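Local coordinates for USG-1 protein homolog (Pseudomonas aeruginosa, PDB 2HJS) that probably binds NAD or a related dinucleotide and may act as a dehydrogenase of the aspartate-semialdehyde dehydrogenase family, though its own activity is unproven, at residues A[109-112]-A[113-116]. Numbering follows the deposited sequence.
Sequences PVMV and SVNA
Asn115 turns its carboxamide back alongside the extended residues before it and pairs with the backbone on both sides of Val110. Its OD1 accepts the N-H of Met111 in a short, almost straight bond (N to OD1 2.8 Å, 175° at the hydrogen), while ND2 of Asn115 donates to Pro109 O at 3.1 Å. That carbonyl oxygen lies only 7° out of the amide plane and receives the N-H on a lone pair, so the two bonds together fix the flip and the rotation of the amide. CG of Asn115 sits between its own backbone N and carbonyl carbon (chi1 72°), which turns the amide toward the preceding residues. Met111 O takes two further bonds: the N of Asn115 approaches nearly end-on at 2.9 Å, whereas the N of Val114, at 3.1 Å, comes from above the carbonyl plane. The result is a short, weakly bonded helical turn within the connection between strands 94-97 and 127-129 of the Rossmann-like, probably NAD-binding domain; Val110 also bonds through its backbone to Ser129. On the buried side the selenium of the selenomethionine at Met111 rests 3.8 Å from Val114 CG2, and its chain bends at the last torsion to bring CE to 3.5 Å from Ser113 OG, at the solvent-exposed margin. Leu225 of helix 213-225 and residues of helix 133-145 cover this apolar pair. The other side is looser and partly exposed: Ala116 CB rests 3.6 Å from Val112 O, with Leu332 of helix 317-336 touching both residues.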
ATOM      1  N   PRO A 109      13.966  20.989  10.176  1.00 51.72           N
ATOM      2  CA  PRO A 109      13.311  19.904  10.904  1.00 51.92           C
ATOM      3  C   PRO A 109      14.204  19.286  11.987  1.00 52.27           C
ATOM      4  O   PRO A 109      15.366  18.967  11.715  1.00 52.19           O
ATOM      5  CB  PRO A 109      12.972  18.889   9.816  1.00 51.46           C
ATOM      6  CG  PRO A 109      13.912  19.197   8.668  1.00 52.02           C
ATOM      7  CD  PRO A 109      14.225  20.654   8.755  1.00 51.70           C
ATOM      8  N   VAL A 110      13.667  19.161  13.206  1.00 52.09           N
ATOM      9  CA  VAL A 110      14.381  18.543  14.328  1.00 52.29           C
ATOM     10  C   VAL A 110      13.482  17.525  15.024  1.00 53.32           C
ATOM     11  O   VAL A 110      12.277  17.780  15.285  1.00 52.73           O
ATOM     12  CB  VAL A 110      14.883  19.567  15.403  1.00 52.19           C
ATOM     13  CG1 VAL A 110      15.737  18.867  16.472  1.00 51.91           C
ATOM     14  CG2 VAL A 110      15.655  20.733  14.793  1.00 52.31           C
HETATM   15  N   MSE A 111      14.079  16.374  15.322  1.00 54.28           N
HETATM   16  CA  MSE A 111      13.472  15.351  16.166  1.00 57.08           C
HETATM   17  C   MSE A 111      14.403  14.924  17.282  1.00 55.78           C
HETATM   18  O   MSE A 111      15.559  14.598  17.045  1.00 55.00           O
HETATM   19  CB  MSE A 111      13.144  14.116  15.353  1.00 55.71           C
HETATM   20  CG  MSE A 111      11.978  14.301  14.460  1.00 58.91           C
HETATM   21 SE   MSE A 111      11.739  12.677  13.405  1.00 65.86          SE
HETATM   22  CE  MSE A 111      11.031  11.512  14.834  1.00 56.31           C
ATOM     23  N   VAL A 112      13.870  14.872  18.494  1.00 56.24           N
ATOM     24  CA  VAL A 112      14.616  14.362  19.655  1.00 56.96           C
ATOM     25  C   VAL A 112      15.239  12.959  19.418  1.00 57.36           C
ATOM     26  O   VAL A 112      16.388  12.751  19.717  1.00 56.98           O
ATOM     27  CB  VAL A 112      13.724  14.368  20.928  1.00 56.15           C
ATOM     28  CG1 VAL A 112      14.492  13.856  22.140  1.00 57.69           C
ATOM     29  CG2 VAL A 112      13.201  15.787  21.200  1.00 55.76           C
ATOM     30  N   SER A 113      14.481  12.021  18.845  1.00 58.89           N
ATOM     31  CA  SER A 113      14.964  10.635  18.688  1.00 60.08           C
ATOM     32  C   SER A 113      16.012  10.454  17.548  1.00 60.55           C
ATOM     33  O   SER A 113      16.564   9.340  17.362  1.00 61.32           O
ATOM     34  CB  SER A 113      13.759   9.652  18.507  1.00 60.53           C
ATOM     35  OG  SER A 113      12.916   9.934  17.370  1.00 59.94           O
ATOM     36  N   VAL A 114      16.283  11.543  16.805  1.00 59.78           N
ATOM     37  CA  VAL A 114      16.981  11.480  15.493  1.00 58.50           C
ATOM     38  C   VAL A 114      18.176  12.442  15.366  1.00 57.78           C
ATOM     39  O   VAL A 114      19.291  11.998  15.118  1.00 56.90           O
ATOM     40  CB  VAL A 114      16.015  11.706  14.317  1.00 57.65           C
ATOM     41  CG1 VAL A 114      16.755  11.609  12.969  1.00 58.22           C
ATOM     42  CG2 VAL A 114      14.882  10.714  14.351  1.00 58.40           C
ATOM     43  N   ASN A 115      17.950  13.745  15.546  1.00 57.05           N
ATOM     44  CA  ASN A 115      18.985  14.741  15.238  1.00 56.90           C
ATOM     45  C   ASN A 115      18.932  15.874  16.227  1.00 57.79           C
ATOM     46  O   ASN A 115      19.116  17.044  15.864  1.00 57.61           O
ATOM     47  CB  ASN A 115      18.857  15.270  13.789  1.00 57.00           C
ATOM     48  CG  ASN A 115      17.638  16.200  13.581  1.00 57.21           C
ATOM     49  OD1 ASN A 115      16.595  16.043  14.242  1.00 54.66           O
ATOM     50  ND2 ASN A 115      17.770  17.169  12.651  1.00 52.69           N
ATOM     51  N   ALA A 116      18.707  15.510  17.495  1.00 58.51           N
ATOM     52  CA  ALA A 116      18.538  16.472  18.578  1.00 59.82           C
ATOM     53  C   ALA A 116      19.733  17.405  18.669  1.00 59.98           C
ATOM     54  O   ALA A 116      19.581  18.591  18.947  1.00 59.98           O
ATOM     55  CB  ALA A 116      18.312  15.743  19.910  1.00 59.93           C
TER